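Local coordinates for protein plasmodium falciparum gamete antigen 27/25 (Plasmodium falciparum, PDB 1N81) that is essential for sexual development of the malaria parasite, although its molecular function, which may involve dimerization, remains unknown, at residues 27-30 / 31-35; 52-55 / 56-60; 100-103 / 104-107. One frame throughout, in Å; residues are numbered along the deposited sequence.

In the fold
All three contacts are short stretches of single helices in one all-helical chain. Contact 1, near the end of helix 13-35, lies between the other two: it touches contact 2 on helix 50-63 and contact 3 on helix 96-122, whereas contacts 2 and 3 stay about 10 Å apart at their nearest atoms. Of the touching residues, contacts 1 and 3 each have three buried and one exposed, contact 2 two buried and three exposed. Contact 1 is mainly aromatic and aliphatic, contact 2 has two arginines and a lysine on its exposed side, and contact 3 packs a buried tyrosine with I102 and K101 and ties D103 to S27 of contact 1. Helix 71-89 touches all three.

Contact 1: residues 27-30 / 31-35; sequences SDYI and YLLMT
L32 lies alongside Y29 one helical turn later, and the two side chains point the same way. From its root outward, L32 starts with CB, which sits 3.3 Å from Y29 O and so rests on the carbonyl of its partner. CG is anti to the backbone N (chi1 170°), and this carries the branch point out beside the ring. From there CD2 does the touching: it stands over one ring face, displaced toward the rim, 3.9 Å from Y29 CE1. Measured to the ring centroid, L32 CD2 is 4.2 Å away and 21° off the normal, which makes this a CH-pi contact.

L33 meets the same ring obliquely, at its CD2 corner, with L33 CG 4.3 Å from Y29 CD2, while L33 N binds Y29 O at 3.0 Å. One residue thus supplies a ring to two leucines and a carbonyl to the helix. The neighbouring rungs run from L32 N to D28 O at 3.1 Å and from M34 N to I30 O. Near the end of helix 13-35, the T35 hydroxyl turns back to donate to L32 O, with OG1 2.8 Å away on a lone pair of that carbonyl.

The Y29 hydroxyl is held beyond this pair by the carbonyl of A46, and the ring also meets Y56 of helix 50-63 edge-to-face. L33 packs on F43, A46 and L47 of helix 42-47. The Y29 side chain therefore combines an apolar ring, packed by leucines, with a hydroxyl held by A46: the L32 methyl covers part of one face, and the distant hydroxyl bond should limit how far the buried ring can shift.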
loop_
_atom_site.group_PDB
_atom_site.type_symbol
_atom_site.label_atom_id
_atom_site.label_comp_id
_atom_site.label_asym_id
_atom_site.label_seq_id
_atom_site.Cartn_x
_atom_site.Cartn_y
_atom_site.Cartn_z
ATOM N N SER A 27 0.618 9.675 -2.471
ATOM C CA SER A 27 -0.067 10.930 -2.203
ATOM C C SER A 27 0.723 12.072 -2.846
ATOM O O SER A 27 0.154 12.883 -3.569
ATOM C CB SER A 27 -0.188 11.141 -0.697
ATOM O OG SER A 27 -0.874 12.362 -0.419
ATOM N N ASP A 28 2.033 12.130 -2.600
ATOM C CA ASP A 28 2.861 13.181 -3.200
ATOM C C ASP A 28 2.711 13.211 -4.730
ATOM O O ASP A 28 2.506 14.262 -5.340
ATOM C CB ASP A 28 4.361 12.983 -2.889
ATOM C CG ASP A 28 4.708 13.236 -1.423
ATOM O OD1 ASP A 28 3.883 13.781 -0.662
ATOM O OD2 ASP A 28 5.829 12.876 -1.031
ATOM N N TYR A 29 2.832 12.052 -5.363
ATOM C CA TYR A 29 2.741 12.010 -6.811
ATOM C C TYR A 29 1.366 12.446 -7.306
ATOM O O TYR A 29 1.241 13.016 -8.388
ATOM C CB TYR A 29 3.062 10.620 -7.326
ATOM C CG TYR A 29 3.572 10.645 -8.727
ATOM C CD1 TYR A 29 4.922 10.819 -8.979
ATOM C CD2 TYR A 29 2.695 10.493 -9.820
ATOM C CE1 TYR A 29 5.416 10.837 -10.294
ATOM C CE2 TYR A 29 3.174 10.513 -11.143
ATOM C CZ TYR A 29 4.537 10.686 -11.368
ATOM O OH TYR A 29 5.038 10.706 -12.653
ATOM N N ILE A 30 0.327 12.173 -6.522
ATOM C CA ILE A 30 -1.012 12.585 -6.920
ATOM C C ILE A 30 -1.075 14.107 -6.831
ATOM O O ILE A 30 -1.792 14.745 -7.595
ATOM C CB ILE A 30 -2.095 11.936 -6.028
ATOM C CG1 ILE A 30 -2.293 10.478 -6.453
ATOM C CG2 ILE A 30 -3.419 12.705 -6.127
ATOM C CD1 ILE A 30 -3.233 9.718 -5.593
ATOM N N TYR A 31 -0.321 14.686 -5.902
ATOM C CA TYR A 31 -0.297 16.138 -5.787
ATOM C C TYR A 31 0.322 16.712 -7.064
ATOM O O TYR A 31 -0.171 17.685 -7.618
ATOM C CB TYR A 31 0.536 16.585 -4.602
ATOM C CG TYR A 31 0.518 18.087 -4.417
ATOM C CD1 TYR A 31 -0.513 18.708 -3.731
ATOM C CD2 TYR A 31 1.527 18.886 -4.954
ATOM C CE1 TYR A 31 -0.540 20.090 -3.582
ATOM C CE2 TYR A 31 1.507 20.269 -4.810
ATOM C CZ TYR A 31 0.478 20.859 -4.125
ATOM O OH TYR A 31 0.476 22.226 -3.977
ATOM N N LEU A 32 1.405 16.099 -7.526
ATOM C CA LEU A 32 2.060 16.529 -8.753
ATOM C C LEU A 32 1.030 16.511 -9.885
ATOM O O LEU A 32 0.854 17.496 -10.611
ATOM C CB LEU A 32 3.216 15.577 -9.111
ATOM C CG LEU A 32 3.831 15.778 -10.502
ATOM C CD1 LEU A 32 4.513 17.179 -10.534
ATOM C CD2 LEU A 32 4.841 14.663 -10.824
ATOM N N LEU A 33 0.348 15.374 -10.034
ATOM C CA LEU A 33 -0.637 15.240 -11.098
ATOM C C LEU A 33 -1.588 16.417 -11.076
ATOM O O LEU A 33 -1.904 16.992 -12.114
ATOM C CB LEU A 33 -1.426 13.932 -10.957
ATOM C CG LEU A 33 -0.628 12.691 -11.342
ATOM C CD1 LEU A 33 -1.478 11.435 -11.197
ATOM C CD2 LEU A 33 -0.136 12.852 -12.756
ATOM N N MET A 34 -2.031 16.771 -9.880
ATOM C CA MET A 34 -2.948 17.876 -9.704
ATOM C C MET A 34 -2.345 19.192 -10.218
ATOM O O MET A 34 -3.036 19.975 -10.851
ATOM C CB MET A 34 -3.349 17.963 -8.228
ATOM C CG MET A 34 -4.399 19.017 -7.880
ATOM S SD MET A 34 -3.618 20.624 -7.714
ATOM C CE MET A 34 -2.735 20.439 -6.164
ATOM N N THR A 35 -1.058 19.422 -9.990
ATOM C CA THR A 35 -0.447 20.661 -10.463
ATOM C C THR A 35 -0.260 20.636 -11.977
ATOM O O THR A 35 0.013 21.664 -12.588
ATOM C CB THR A 35 0.948 20.945 -9.817
ATOM O OG1 THR A 35 1.932 20.031 -10.332
ATOM C CG2 THR A 35 0.877 20.843 -8.304
#

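Contact 2: residues 52-55 / 56-60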
loop_
_atom_site.group_PDB
_atom_site.type_symbol
_atom_site.label_atom_id
_atom_site.label_comp_id
_atom_site.label_asym_id
_atom_site.label_seq_id
_atom_site.Cartn_x
_atom_site.Cartn_y
_atom_site.Cartn_z
ATOM N N SER A 52 10.071 8.891 -12.793
ATOM C CA SER A 52 9.726 9.878 -11.786
ATOM C C SER A 52 9.094 9.246 -10.549
ATOM O O SER A 52 9.462 9.585 -9.421
ATOM C CB SER A 52 8.772 10.927 -12.346
ATOM O OG SER A 52 9.376 11.592 -13.434
ATOM N N ILE A 53 8.159 8.324 -10.751
ATOM C CA ILE A 53 7.500 7.716 -9.613
ATOM C C ILE A 53 8.548 7.060 -8.717
ATOM O O ILE A 53 8.508 7.204 -7.492
ATOM C CB ILE A 53 6.447 6.656 -10.039
ATOM C CG1 ILE A 53 5.251 7.324 -10.732
ATOM C CG2 ILE A 53 5.960 5.862 -8.782
ATOM C CD1 ILE A 53 4.376 6.275 -11.472
ATOM N N ARG A 54 9.488 6.337 -9.313
ATOM C CA ARG A 54 10.508 5.702 -8.486
ATOM C C ARG A 54 11.305 6.766 -7.741
ATOM O O ARG A 54 11.767 6.530 -6.632
ATOM C CB ARG A 54 11.457 4.843 -9.319
ATOM C CG ARG A 54 12.391 4.050 -8.426
ATOM C CD ARG A 54 13.335 3.158 -9.177
ATOM N NE ARG A 54 12.891 1.768 -9.291
ATOM C CZ ARG A 54 12.080 1.331 -10.244
ATOM N NH1 ARG A 54 11.617 2.178 -11.156
ATOM N NH2 ARG A 54 11.769 0.049 -10.322
ATOM N N ARG A 55 11.458 7.939 -8.339
ATOM C CA ARG A 55 12.191 9.006 -7.663
ATOM C C ARG A 55 11.382 9.422 -6.426
ATOM O O ARG A 55 11.947 9.722 -5.376
ATOM C CB ARG A 55 12.401 10.200 -8.611
ATOM C CG ARG A 55 13.334 11.284 -8.059
ATOM C CD ARG A 55 13.441 12.467 -9.012
ATOM N NE ARG A 55 13.656 11.988 -10.369
ATOM C CZ ARG A 55 12.770 12.107 -11.348
ATOM N NH1 ARG A 55 11.601 12.705 -11.131
ATOM N NH2 ARG A 55 13.050 11.606 -12.539
ATOM N N TYR A 56 10.051 9.447 -6.540
ATOM C CA TYR A 56 9.245 9.799 -5.373
ATOM C C TYR A 56 9.379 8.722 -4.307
ATOM O O TYR A 56 9.406 9.023 -3.118
ATOM C CB TYR A 56 7.764 10.014 -5.745
ATOM C CG TYR A 56 7.488 11.404 -6.262
ATOM C CD1 TYR A 56 8.128 11.875 -7.405
ATOM C CD2 TYR A 56 6.627 12.258 -5.589
ATOM C CE1 TYR A 56 7.919 13.161 -7.860
ATOM C CE2 TYR A 56 6.410 13.560 -6.040
ATOM C CZ TYR A 56 7.059 13.993 -7.178
ATOM O OH TYR A 56 6.825 15.252 -7.658
ATOM N N VAL A 57 9.460 7.468 -4.714
ATOM C CA VAL A 57 9.628 6.406 -3.713
ATOM C C VAL A 57 10.932 6.642 -2.936
ATOM O O VAL A 57 10.933 6.631 -1.710
ATOM C CB VAL A 57 9.657 5.009 -4.380
ATOM C CG1 VAL A 57 10.068 3.921 -3.341
ATOM C CG2 VAL A 57 8.238 4.695 -4.976
ATOM N N ARG A 58 12.033 6.869 -3.660
ATOM C CA ARG A 58 13.347 7.110 -3.043
ATOM C C ARG A 58 13.304 8.236 -2.044
ATOM O O ARG A 58 13.781 8.078 -0.939
ATOM C CB ARG A 58 14.397 7.450 -4.089
ATOM C CG ARG A 58 14.929 6.278 -4.861
ATOM C CD ARG A 58 16.174 6.733 -5.626
ATOM N NE ARG A 58 16.583 5.779 -6.654
ATOM C CZ ARG A 58 16.095 5.741 -7.894
ATOM N NH1 ARG A 58 15.169 6.613 -8.280
ATOM N NH2 ARG A 58 16.532 4.820 -8.745
ATOM N N LYS A 59 12.734 9.373 -2.447
ATOM C CA LYS A 59 12.601 10.515 -1.557
ATOM C C LYS A 59 11.897 10.132 -0.263
ATOM O O LYS A 59 12.282 10.583 0.819
ATOM C CB LYS A 59 11.824 11.636 -2.251
ATOM C CG LYS A 59 11.727 12.926 -1.449
ATOM C CD LYS A 59 11.068 14.014 -2.283
ATOM C CE LYS A 59 10.939 15.325 -1.536
ATOM N NZ LYS A 59 10.492 16.407 -2.472
ATOM N N ASN A 60 10.865 9.292 -0.361
ATOM C CA ASN A 60 10.135 8.898 0.848
ATOM C C ASN A 60 10.923 7.906 1.679
ATOM O O ASN A 60 10.807 7.913 2.897
ATOM C CB ASN A 60 8.729 8.372 0.505
ATOM C CG ASN A 60 7.727 9.510 0.351
ATOM O OD1 ASN A 60 7.095 9.919 1.316
ATOM N ND2 ASN A 60 7.618 10.052 -0.853
#
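In R54 a chi1 of -172° sends the chain away from its own backbone N, while in R58 a chi1 of -77° keeps CG beside that atom, and the chain then runs extended as far as NE. These torsions lay the R58 guanidinium back across the aliphatic part of R54, one turn earlier. R54 CG lies over one face of the flat group, 3.8 Å from R58 NH1, and R54 CD is 3.6 Å from R58 NH2. The two guanidinium planes are turned 50° apart, so they do not stack; R54 NE and R58 NH2 remain 4.8 Å from each other. A bend at chi3 takes the head of R54 to Q74, which accepts from NE, and to D75, which forms a salt bridge with NH2. That carboxylate probably offsets some of the local positive charge.

On another side of the helix, Y56 reaches toward the preceding turn. Its CD1 comes 3.3 Å from S52 O, with this oxygen at the ring edge near the ring plane, and the same carbonyl receives Y56 N. R55 NH1 makes a weak, long hydrogen bond to S52 OG, whose stronger partner is D49.

The carbonyl of Y56 is gripped twice by N60. N60 ND2 is 3.1 Å from Y56 O, in a nearly straight bond from above the carbonyl plane, and N60 N arrives from the opposite face. The buried amide nitrogen also has a weak bond to D28 on helix 13-35. Meanwhile I53 and V57 pack on I81 of helix 71-89. With R55, R58 and K59 on the exposed side, I53 and V57 inward, and R54 at the boundary, tied to helix 71-89, the segment is an amphipathic helix of an all-helical fold.

Contact 3: residues 100-103 / 104-107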
loop_
_atom_site.group_PDB
_atom_site.type_symbol
_atom_site.label_atom_id
_atom_site.label_comp_id
_atom_site.label_asym_id
_atom_site.label_seq_id
_atom_site.Cartn_x
_atom_site.Cartn_y
_atom_site.Cartn_z
ATOM N N LYS A 100 -7.705 15.529 -1.867
ATOM C CA LYS A 100 -7.887 15.480 -0.416
ATOM C C LYS A 100 -8.742 14.233 -0.123
ATOM O O LYS A 100 -8.512 13.517 0.862
ATOM C CB LYS A 100 -8.598 16.738 0.087
ATOM C CG LYS A 100 -7.724 17.683 0.906
ATOM C CD LYS A 100 -7.334 17.076 2.258
ATOM C CE LYS A 100 -6.470 18.024 3.094
ATOM N NZ LYS A 100 -5.116 18.316 2.510
ATOM N N LYS A 101 -9.716 13.976 -0.997
ATOM C CA LYS A 101 -10.573 12.809 -0.866
ATOM C C LYS A 101 -9.804 11.516 -1.224
ATOM O O LYS A 101 -10.086 10.477 -0.642
ATOM C CB LYS A 101 -11.802 12.918 -1.770
ATOM C CG LYS A 101 -12.864 11.847 -1.476
ATOM C CD LYS A 101 -14.024 11.853 -2.481
ATOM C CE LYS A 101 -13.602 11.394 -3.891
ATOM N NZ LYS A 101 -14.749 11.346 -4.873
ATOM N N ILE A 102 -8.852 11.571 -2.162
ATOM C CA ILE A 102 -8.086 10.372 -2.535
ATOM C C ILE A 102 -7.167 10.004 -1.383
ATOM O O ILE A 102 -6.812 8.836 -1.203
ATOM C CB ILE A 102 -7.272 10.561 -3.847
ATOM C CG1 ILE A 102 -8.237 10.722 -5.020
ATOM C CG2 ILE A 102 -6.362 9.302 -4.141
ATOM C CD1 ILE A 102 -9.196 9.541 -5.225
ATOM N N ASP A 103 -6.784 10.985 -0.578
ATOM C CA ASP A 103 -5.960 10.646 0.562
ATOM C C ASP A 103 -6.733 9.665 1.477
ATOM O O ASP A 103 -6.118 8.831 2.134
ATOM C CB ASP A 103 -5.526 11.910 1.334
ATOM C CG ASP A 103 -4.178 12.490 0.824
ATOM O OD1 ASP A 103 -3.558 11.898 -0.087
ATOM O OD2 ASP A 103 -3.732 13.543 1.340
ATOM N N ASP A 104 -8.069 9.738 1.503
ATOM C CA ASP A 104 -8.853 8.831 2.349
ATOM C C ASP A 104 -8.876 7.415 1.764
ATOM O O ASP A 104 -8.902 6.419 2.500
ATOM C CB ASP A 104 -10.296 9.333 2.541
ATOM C CG ASP A 104 -10.372 10.621 3.367
ATOM O OD1 ASP A 104 -9.555 10.800 4.297
ATOM O OD2 ASP A 104 -11.266 11.451 3.090
ATOM N N TYR A 105 -8.876 7.330 0.441
ATOM C CA TYR A 105 -8.847 6.025 -0.207
ATOM C C TYR A 105 -7.491 5.366 0.122
ATOM O O TYR A 105 -7.414 4.155 0.355
ATOM C CB TYR A 105 -8.962 6.184 -1.724
ATOM C CG TYR A 105 -10.343 6.513 -2.239
ATOM C CD1 TYR A 105 -11.097 7.564 -1.699
ATOM C CD2 TYR A 105 -10.857 5.828 -3.324
ATOM C CE1 TYR A 105 -12.320 7.916 -2.247
ATOM C CE2 TYR A 105 -12.071 6.167 -3.882
ATOM C CZ TYR A 105 -12.800 7.207 -3.345
ATOM O OH TYR A 105 -14.007 7.508 -3.915
ATOM N N LEU A 106 -6.427 6.176 0.139
ATOM C CA LEU A 106 -5.091 5.677 0.417
ATOM C C LEU A 106 -5.065 5.167 1.843
ATOM O O LEU A 106 -4.515 4.109 2.133
ATOM C CB LEU A 106 -4.035 6.793 0.230
ATOM C CG LEU A 106 -3.811 7.283 -1.223
ATOM C CD1 LEU A 106 -2.731 8.349 -1.259
ATOM C CD2 LEU A 106 -3.424 6.121 -2.149
ATOM N N TRP A 107 -5.683 5.933 2.730
ATOM C CA TRP A 107 -5.748 5.601 4.149
ATOM C C TRP A 107 -6.417 4.251 4.344
ATOM O O TRP A 107 -5.927 3.406 5.103
ATOM C CB TRP A 107 -6.557 6.674 4.884
ATOM C CG TRP A 107 -6.566 6.590 6.358
ATOM C CD1 TRP A 107 -5.750 7.273 7.218
ATOM C CD2 TRP A 107 -7.438 5.777 7.189
ATOM N NE1 TRP A 107 -6.056 6.943 8.523
ATOM C CE2 TRP A 107 -7.081 6.037 8.535
ATOM C CE3 TRP A 107 -8.473 4.878 6.923
ATOM C CZ2 TRP A 107 -7.722 5.400 9.617
ATOM C CZ3 TRP A 107 -9.112 4.249 7.989
ATOM C CH2 TRP A 107 -8.736 4.516 9.326
#
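Y105 receives I102 over one ring face, and the K101 chain slants across the tyrosine, on an amphipathic turn of helix 96-122 in this all-helical fold. The I102 methyl CD1 is 4.4 Å from Y105 CG. Along the lysine, K101 CG approaches Y105 CE1, and after a bend at chi3 K101 CE comes 3.9 Å from Y105 OH. A chi1 of -76° puts the Y105 ring beside its own N and swings it back over the preceding turn, where Y105 CD1 is 3.3 Å from K101 O. On another side of the helix, L106 crosses D103, one turn earlier, with CD1 3.8 Å from D103 OD1.

Farther out, Y88 meets the Y105 ring edge-to-face, and F154 meets it with planes about 30° apart. L106 packs on F23 and C26 of helix 13-35, and the D103 carboxylate is positioned through OD1 by a hydrogen bond from S27 on that helix. The backbone here is irregular: L106 N and W107 N bind the carbonyls four residues back, but D104 N bonds three back, to K101 O at 3.0 Å, with the donor 64° above the carbonyl plane.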